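Local coordinates for protein group 3 allergen SMIPP-S YvT004A06 (Sarcoptes scabiei type hominis, PDB 3H7T) that has the fold of a trypsin-like serine protease but, as an inactivated paralogue, probably lacks peptidase activity, and carries bound zinc ions in the crystal, at residues A[41-46]-A[70-75]; A[86-91]-A[222-227]. All blocks are in the same frame, centred on the assembly; numbering follows the deposited sequence.

Interaction 1 of 2, residues A[41-46]-A[70-75]; sequences QCVDGT and KKIYIV
V43 packs against I72 and I74, joining the short helix 40-43 and the turn after it to strand 65-74 of the N-terminal of the two barrels of the trypsin fold. The AAQC stretch that leads into this contact corresponds to the AAHC motif of active family members, Q41 standing where they have the catalytic histidine; its side-chain amide hydrogen-bonds to N85 and the carbonyl of Y202. I74 directs its CB toward 41-46. I74 CG1, anti to the carbonyl carbon (chi1 -48°), passes 4.1 Å from I72 CG2 on the same strand. I74 CG2 stands 4.5 Å from D44 OD1. Chi2 of I74 is -99°, well off a staggered value, and places the tip I74 CD1 3.9 Å from D44 CA. I74 CD1 also lies 4.2 Å from V43 CG2, touching backbone and side chain together. D44 OD1 has its polar partner in Q235. The V43 and I72 side chains meet obliquely, CG2 to CG2 at 3.9 Å. A type II turn from V43 to T46, with G45 at positive phi, then carries the chain past the strand. T46 N hydrogen-bonds to V43 O at 3.0 Å, and the T46 carbonyl oxygen rests 4.1 Å from I72 CG1.

Interaction 2 of 2, residues A[86-91]-A[222-227]; sequences YAVIET and LDIKDI. With ZN (zinc ion), chain G.
V88 of strand 87-91 and I227 of helix 221-228 have the closest backbones here, their CA atoms 7.6 Å apart, with CB of each directed at the other segment. The two side chains slide past one another in opposite directions: V88 CG2 lies 3.8 Å from I227 CD1, and V88 CG1 is equally near I227 CG2. One helical turn earlier, I224 CD1 meets the Y86 ring obliquely, 3.4 Å from Y86 CE1 and nearly as close to Y86 CD1. I227 CD1 approaches the same ring at its edge. The helix is the C-terminal helix of the trypsin fold, which follows strand 212-216 of the C-terminal barrel and packs on the N-terminal one; L31, in a loop, and I37 of strand 35-38 also touch I224. Y86 CB points toward the helix, and chi1 of 66° sets CG between the backbone N and carbonyl carbon, from where the ring reaches I224 and also meets the ring of Y220. The Y86 hydroxyl oxygen OH comes within 3.2 Å of D223 CB, a packing contact, the ring and carboxylate planes being 51° apart. D223 turns its carboxylate to a zinc ion, which D223 OD2 binds at 1.9 Å alongside a water.

Interactions 1 and 2, their centres about 10 Å apart, use opposite faces of two neighbouring barrel strands, 65-74 and 87-91. A probable hydrogen bond from Y73 N to V88 O (2.8 Å) joins the strands. On one face, V43 CG2 reaches A87 CB at 3.6 Å, tying the helix 40-43 to both strands; on the other, Y73 and V75 join V88 and Y86 against helix 221-228. Interaction 1 is aliphatic and only partly buried, with a turn and an aspartate hydrogen-bonded to the C-terminal residue Q235 at its border. Interaction 2 is more deeply buried and mixes aliphatic with tyrosine ring contacts, with a zinc-bound carboxylate at its margin.

Interaction 1 of 2, residues A[41-46]-A[70-75]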
ATOM      1  N   GLN A  41      -8.070   0.874  -5.204  1.00 23.25           N
ATOM      2  CA  GLN A  41      -9.095   1.747  -4.607  1.00 25.19           C
ATOM      3  C   GLN A  41      -8.723   3.233  -4.619  1.00 26.67           C
ATOM      4  O   GLN A  41      -9.585   4.092  -4.441  1.00 28.59           O
ATOM      5  CB  GLN A  41      -9.412   1.314  -3.165  1.00 24.36           C
ATOM      6  CG  GLN A  41      -8.303   1.654  -2.148  1.00 20.78           C
ATOM      7  CD  GLN A  41      -8.582   1.091  -0.768  1.00 23.44           C
ATOM      8  OE1 GLN A  41      -8.020   0.063  -0.391  1.00 19.19           O
ATOM      9  NE2 GLN A  41      -9.471   1.751  -0.009  1.00 15.69           N
ATOM     10  N   CYS A  42      -7.440   3.518  -4.803  1.00 27.65           N
ATOM     11  CA  CYS A  42      -6.921   4.879  -4.783  1.00 29.51           C
ATOM     12  C   CYS A  42      -7.137   5.609  -6.097  1.00 29.78           C
ATOM     13  O   CYS A  42      -7.366   6.815  -6.104  1.00 29.14           O
ATOM     14  CB  CYS A  42      -5.420   4.859  -4.482  1.00 29.85           C
ATOM     15  SG  CYS A  42      -5.001   4.098  -2.898  1.00 41.19           S
ATOM     16  N   VAL A  43      -7.048   4.879  -7.205  1.00 30.71           N
ATOM     17  CA  VAL A  43      -6.905   5.513  -8.517  1.00 31.94           C
ATOM     18  C   VAL A  43      -7.811   4.937  -9.612  1.00 33.11           C
ATOM     19  O   VAL A  43      -7.762   5.388 -10.760  1.00 33.13           O
ATOM     20  CB  VAL A  43      -5.424   5.487  -8.992  1.00 31.66           C
ATOM     21  CG1 VAL A  43      -4.525   6.315  -8.046  1.00 30.11           C
ATOM     22  CG2 VAL A  43      -4.914   4.045  -9.119  1.00 30.04           C
ATOM     23  N   ASP A  44      -8.627   3.949  -9.250  1.00 34.42           N
ATOM     24  CA  ASP A  44      -9.568   3.314 -10.176  1.00 35.16           C
ATOM     25  C   ASP A  44     -10.492   4.339 -10.836  1.00 35.40           C
ATOM     26  O   ASP A  44     -11.245   5.032 -10.155  1.00 34.79           O
ATOM     27  CB  ASP A  44     -10.403   2.261  -9.440  1.00 36.07           C
ATOM     28  CG  ASP A  44     -11.312   1.475 -10.368  1.00 38.62           C
ATOM     29  OD1 ASP A  44     -10.959   1.291 -11.551  1.00 39.10           O
ATOM     30  OD2 ASP A  44     -12.380   1.025  -9.905  1.00 45.19           O
ATOM     31  N   GLY A  45     -10.411   4.423 -12.162  1.00 35.68           N
ATOM     32  CA  GLY A  45     -11.254   5.319 -12.952  1.00 36.07           C
ATOM     33  C   GLY A  45     -10.818   6.775 -12.922  1.00 36.36           C
ATOM     34  O   GLY A  45     -11.585   7.657 -13.300  1.00 36.59           O
ATOM     35  N   THR A  46      -9.584   7.019 -12.482  1.00 36.28           N
ATOM     36  CA  THR A  46      -9.030   8.369 -12.401  1.00 36.47           C
ATOM     37  C   THR A  46      -7.997   8.593 -13.500  1.00 36.35           C
ATOM     38  O   THR A  46      -7.088   7.777 -13.697  1.00 34.94           O
ATOM     39  CB  THR A  46      -8.408   8.647 -11.002  1.00 36.50           C
ATOM     40  OG1 THR A  46      -9.426   8.548  -9.999  1.00 37.45           O
ATOM     41  CG2 THR A  46      -7.796  10.042 -10.934  1.00 35.22           C
ATOM     42  N   LYS A  70       1.648   9.235 -15.859  1.00 34.05           N
ATOM     43  CA  LYS A  70       1.446   9.128 -17.301  1.00 34.44           C
ATOM     44  C   LYS A  70       0.372   8.088 -17.621  1.00 33.99           C
ATOM     45  O   LYS A  70      -0.578   8.381 -18.345  1.00 34.33           O
ATOM     46  CB  LYS A  70       2.763   8.772 -17.996  1.00 35.28           C
ATOM     47  CG  LYS A  70       2.694   8.755 -19.517  1.00 36.92           C
ATOM     48  CD  LYS A  70       4.083   8.839 -20.136  1.00 42.09           C
ATOM     49  CE  LYS A  70       4.847   7.532 -19.997  1.00 44.72           C
ATOM     50  NZ  LYS A  70       6.227   7.645 -20.543  1.00 48.87           N
ATOM     51  N   LYS A  71       0.539   6.877 -17.088  1.00 33.25           N
ATOM     52  CA  LYS A  71      -0.407   5.782 -17.302  1.00 33.21           C
ATOM     53  C   LYS A  71      -0.741   5.068 -15.990  1.00 33.08           C
ATOM     54  O   LYS A  71       0.093   4.980 -15.087  1.00 32.65           O
ATOM     55  CB  LYS A  71       0.158   4.767 -18.302  1.00 33.71           C
ATOM     56  CG  LYS A  71       0.428   5.321 -19.698  1.00 34.17           C
ATOM     57  CD  LYS A  71       1.392   4.422 -20.446  1.00 36.23           C
ATOM     58  CE  LYS A  71       2.028   5.127 -21.635  1.00 39.90           C
ATOM     59  NZ  LYS A  71       3.120   4.304 -22.233  1.00 39.90           N
ATOM     60  N   ILE A  72      -1.968   4.558 -15.909  1.00 32.80           N
ATOM     61  CA  ILE A  72      -2.446   3.807 -14.758  1.00 32.08           C
ATOM     62  C   ILE A  72      -2.812   2.393 -15.213  1.00 31.42           C
ATOM     63  O   ILE A  72      -3.589   2.222 -16.153  1.00 32.05           O
ATOM     64  CB  ILE A  72      -3.699   4.463 -14.117  1.00 31.77           C
ATOM     65  CG1 ILE A  72      -3.459   5.945 -13.758  1.00 34.28           C
ATOM     66  CG2 ILE A  72      -4.183   3.661 -12.903  1.00 31.43           C
ATOM     67  CD1 ILE A  72      -2.248   6.218 -12.873  1.00 34.46           C
ATOM     68  N   TYR A  73      -2.261   1.390 -14.539  1.00 30.12           N
ATOM     69  CA  TYR A  73      -2.548  -0.007 -14.864  1.00 29.91           C
ATOM     70  C   TYR A  73      -3.331  -0.654 -13.742  1.00 29.79           C
ATOM     71  O   TYR A  73      -2.854  -0.729 -12.607  1.00 29.60           O
ATOM     72  CB  TYR A  73      -1.253  -0.778 -15.122  1.00 28.96           C
ATOM     73  CG  TYR A  73      -0.426  -0.175 -16.224  1.00 31.06           C
ATOM     74  CD1 TYR A  73      -0.527  -0.645 -17.536  1.00 28.87           C
ATOM     75  CD2 TYR A  73       0.449   0.883 -15.965  1.00 28.01           C
ATOM     76  CE1 TYR A  73       0.229  -0.082 -18.557  1.00 29.66           C
ATOM     77  CE2 TYR A  73       1.207   1.448 -16.978  1.00 30.62           C
ATOM     78  CZ  TYR A  73       1.093   0.960 -18.270  1.00 33.36           C
ATOM     79  OH  TYR A  73       1.842   1.525 -19.276  1.00 35.60           O
ATOM     80  N   ILE A  74      -4.546  -1.089 -14.072  1.00 29.54           N
ATOM     81  CA  ILE A  74      -5.423  -1.814 -13.159  1.00 29.96           C
ATOM     82  C   ILE A  74      -5.679  -3.195 -13.772  1.00 29.75           C
ATOM     83  O   ILE A  74      -5.977  -3.300 -14.965  1.00 29.03           O
ATOM     84  CB  ILE A  74      -6.785  -1.093 -12.989  1.00 30.43           C
ATOM     85  CG1 ILE A  74      -6.603   0.413 -12.713  1.00 33.78           C
ATOM     86  CG2 ILE A  74      -7.650  -1.793 -11.938  1.00 29.89           C
ATOM     87  CD1 ILE A  74      -6.712   0.840 -11.249  1.00 32.89           C
ATOM     88  N   VAL A  75      -5.557  -4.247 -12.965  1.00 28.94           N
ATOM     89  CA  VAL A  75      -5.796  -5.616 -13.450  1.00 28.04           C
ATOM     90  C   VAL A  75      -6.953  -6.291 -12.708  1.00 27.77           C
ATOM     91  O   VAL A  75      -6.748  -7.009 -11.724  1.00 29.02           O
ATOM     92  CB  VAL A  75      -4.512  -6.495 -13.391  1.00 27.97           C
ATOM     93  CG1 VAL A  75      -4.727  -7.833 -14.124  1.00 24.95           C
ATOM     94  CG2 VAL A  75      -3.320  -5.753 -13.978  1.00 27.01           C
TER

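Interaction 2 of 2, residues A[86-91]-A[222-227]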
ATOM      1  N   TYR A  86      -4.772  -3.631  -6.375  1.00 21.84           N
ATOM      2  CA  TYR A  86      -3.496  -2.968  -6.639  1.00 21.80           C
ATOM      3  C   TYR A  86      -3.546  -2.189  -7.949  1.00 22.98           C
ATOM      4  O   TYR A  86      -4.335  -2.505  -8.852  1.00 23.24           O
ATOM      5  CB  TYR A  86      -2.339  -3.973  -6.644  1.00 22.34           C
ATOM      6  CG  TYR A  86      -2.410  -4.976  -7.784  1.00 24.65           C
ATOM      7  CD1 TYR A  86      -1.616  -4.824  -8.916  1.00 26.97           C
ATOM      8  CD2 TYR A  86      -3.271  -6.069  -7.725  1.00 23.78           C
ATOM      9  CE1 TYR A  86      -1.679  -5.738  -9.970  1.00 28.54           C
ATOM     10  CE2 TYR A  86      -3.348  -6.984  -8.772  1.00 25.76           C
ATOM     11  CZ  TYR A  86      -2.543  -6.813  -9.888  1.00 27.28           C
ATOM     12  OH  TYR A  86      -2.607  -7.711 -10.927  1.00 29.76           O
ATOM     13  N   ALA A  87      -2.727  -1.145  -8.035  1.00 23.70           N
ATOM     14  CA  ALA A  87      -2.551  -0.435  -9.299  1.00 24.16           C
ATOM     15  C   ALA A  87      -1.101  -0.069  -9.502  1.00 24.23           C
ATOM     16  O   ALA A  87      -0.373   0.188  -8.542  1.00 23.93           O
ATOM     17  CB  ALA A  87      -3.423   0.802  -9.358  1.00 23.44           C
ATOM     18  N   VAL A  88      -0.677  -0.059 -10.758  1.00 24.72           N
ATOM     19  CA  VAL A  88       0.669   0.369 -11.075  1.00 25.48           C
ATOM     20  C   VAL A  88       0.603   1.676 -11.835  1.00 26.03           C
ATOM     21  O   VAL A  88      -0.148   1.819 -12.804  1.00 26.60           O
ATOM     22  CB  VAL A  88       1.470  -0.702 -11.843  1.00 25.65           C
ATOM     23  CG1 VAL A  88       2.837  -0.162 -12.235  1.00 24.06           C
ATOM     24  CG2 VAL A  88       1.614  -1.958 -10.988  1.00 26.06           C
ATOM     25  N   ILE A  89       1.383   2.634 -11.359  1.00 25.97           N
ATOM     26  CA  ILE A  89       1.421   3.957 -11.942  1.00 27.48           C
ATOM     27  C   ILE A  89       2.752   4.132 -12.650  1.00 28.15           C
ATOM     28  O   ILE A  89       3.813   3.891 -12.069  1.00 27.56           O
ATOM     29  CB  ILE A  89       1.230   5.057 -10.862  1.00 27.11           C
ATOM     30  CG1 ILE A  89      -0.116   4.877 -10.145  1.00 28.78           C
ATOM     31  CG2 ILE A  89       1.323   6.449 -11.491  1.00 31.44           C
ATOM     32  CD1 ILE A  89      -0.264   5.690  -8.840  1.00 28.06           C
ATOM     33  N   GLU A  90       2.691   4.517 -13.921  1.00 30.09           N
ATOM     34  CA  GLU A  90       3.892   4.915 -14.647  1.00 31.40           C
ATOM     35  C   GLU A  90       4.012   6.434 -14.584  1.00 31.37           C
ATOM     36  O   GLU A  90       3.037   7.145 -14.824  1.00 31.60           O
ATOM     37  CB  GLU A  90       3.851   4.421 -16.099  1.00 31.88           C
ATOM     38  CG  GLU A  90       5.081   4.810 -16.910  1.00 34.42           C
ATOM     39  CD  GLU A  90       5.076   4.259 -18.326  1.00 40.87           C
ATOM     40  OE1 GLU A  90       4.140   3.517 -18.703  1.00 41.87           O
ATOM     41  OE2 GLU A  90       6.031   4.565 -19.066  1.00 44.41           O
ATOM     42  N   THR A  91       5.203   6.925 -14.250  1.00 32.38           N
ATOM     43  CA  THR A  91       5.437   8.366 -14.129  1.00 33.83           C
ATOM     44  C   THR A  91       5.713   9.019 -15.483  1.00 35.63           C
ATOM     45  O   THR A  91       6.159   8.352 -16.430  1.00 35.38           O
ATOM     46  CB  THR A  91       6.579   8.691 -13.129  1.00 34.02           C
ATOM     47  OG1 THR A  91       7.796   8.053 -13.541  1.00 32.15           O
ATOM     48  CG2 THR A  91       6.215   8.217 -11.730  1.00 34.13           C
ATOM     49  N   LEU A 222       3.607 -11.972 -11.266  1.00 29.52           N
ATOM     50  CA  LEU A 222       3.531 -12.169 -12.716  1.00 30.27           C
ATOM     51  C   LEU A 222       2.805 -11.010 -13.382  1.00 30.26           C
ATOM     52  O   LEU A 222       3.219 -10.526 -14.438  1.00 29.35           O
ATOM     53  CB  LEU A 222       2.796 -13.469 -13.056  1.00 30.53           C
ATOM     54  CG  LEU A 222       3.299 -14.805 -12.504  1.00 31.22           C
ATOM     55  CD1 LEU A 222       2.217 -15.858 -12.663  1.00 31.59           C
ATOM     56  CD2 LEU A 222       4.599 -15.241 -13.172  1.00 32.46           C
ATOM     57  N   ASP A 223       1.708 -10.579 -12.763  1.00 30.36           N
ATOM     58  CA  ASP A 223       0.964  -9.431 -13.258  1.00 30.43           C
ATOM     59  C   ASP A 223       1.793  -8.150 -13.188  1.00 30.30           C
ATOM     60  O   ASP A 223       1.819  -7.381 -14.152  1.00 29.70           O
ATOM     61  CB  ASP A 223      -0.339  -9.270 -12.485  1.00 30.51           C
ATOM     62  CG  ASP A 223      -1.247 -10.465 -12.631  1.00 30.53           C
ATOM     63  OD1 ASP A 223      -1.921 -10.567 -13.677  1.00 28.28           O
ATOM     64  OD2 ASP A 223      -1.283 -11.306 -11.702  1.00 27.08           O
ATOM     65  N   ILE A 224       2.475  -7.931 -12.062  1.00 31.07           N
ATOM     66  CA  ILE A 224       3.308  -6.732 -11.894  1.00 32.05           C
ATOM     67  C   ILE A 224       4.414  -6.693 -12.949  1.00 32.19           C
ATOM     68  O   ILE A 224       4.683  -5.641 -13.541  1.00 31.53           O
ATOM     69  CB  ILE A 224       3.963  -6.615 -10.474  1.00 32.42           C
ATOM     70  CG1 ILE A 224       2.952  -6.828  -9.331  1.00 34.04           C
ATOM     71  CG2 ILE A 224       4.670  -5.270 -10.327  1.00 30.80           C
ATOM     72  CD1 ILE A 224       1.705  -6.015  -9.412  1.00 34.85           C
ATOM     73  N   LYS A 225       5.042  -7.846 -13.179  1.00 32.46           N
ATOM     74  CA  LYS A 225       6.126  -7.953 -14.154  1.00 33.36           C
ATOM     75  C   LYS A 225       5.626  -7.845 -15.598  1.00 33.40           C
ATOM     76  O   LYS A 225       6.344  -7.349 -16.466  1.00 33.69           O
ATOM     77  CB  LYS A 225       6.933  -9.236 -13.927  1.00 33.58           C
ATOM     78  CG  LYS A 225       7.801  -9.164 -12.679  1.00 36.60           C
ATOM     79  CD  LYS A 225       8.557 -10.456 -12.416  1.00 40.30           C
ATOM     80  CE  LYS A 225       9.601 -10.236 -11.327  1.00 42.21           C
ATOM     81  NZ  LYS A 225      10.288 -11.490 -10.923  1.00 46.98           N
ATOM     82  N   ASP A 226       4.395  -8.298 -15.842  1.00 33.23           N
ATOM     83  CA  ASP A 226       3.735  -8.120 -17.140  1.00 32.60           C
ATOM     84  C   ASP A 226       3.478  -6.647 -17.449  1.00 32.12           C
ATOM     85  O   ASP A 226       3.669  -6.207 -18.585  1.00 31.61           O
ATOM     86  CB  ASP A 226       2.402  -8.868 -17.181  1.00 32.23           C
ATOM     87  CG  ASP A 226       2.563 -10.360 -17.447  1.00 35.15           C
ATOM     88  OD1 ASP A 226       3.703 -10.841 -17.628  1.00 32.68           O
ATOM     89  OD2 ASP A 226       1.528 -11.056 -17.459  1.00 37.29           O
ATOM     90  N   ILE A 227       3.010  -5.912 -16.437  1.00 30.55           N
ATOM     91  CA  ILE A 227       2.746  -4.490 -16.560  1.00 29.62           C
ATOM     92  C   ILE A 227       4.037  -3.759 -16.915  1.00 29.50           C
ATOM     93  O   ILE A 227       4.064  -2.973 -17.865  1.00 28.47           O
ATOM     94  CB  ILE A 227       2.135  -3.886 -15.257  1.00 28.83           C
ATOM     95  CG1 ILE A 227       0.666  -4.292 -15.105  1.00 26.87           C
ATOM     96  CG2 ILE A 227       2.243  -2.373 -15.274  1.00 27.54           C
ATOM     97  CD1 ILE A 227       0.090  -4.040 -13.718  1.00 28.52           C
TER
HETATM   98 ZN    ZN G 240      -2.641 -12.666 -11.753  1.00 36.59          ZN
HETATM   99  O   HOH W   1      -2.179 -13.630 -10.133  1.00 21.77           O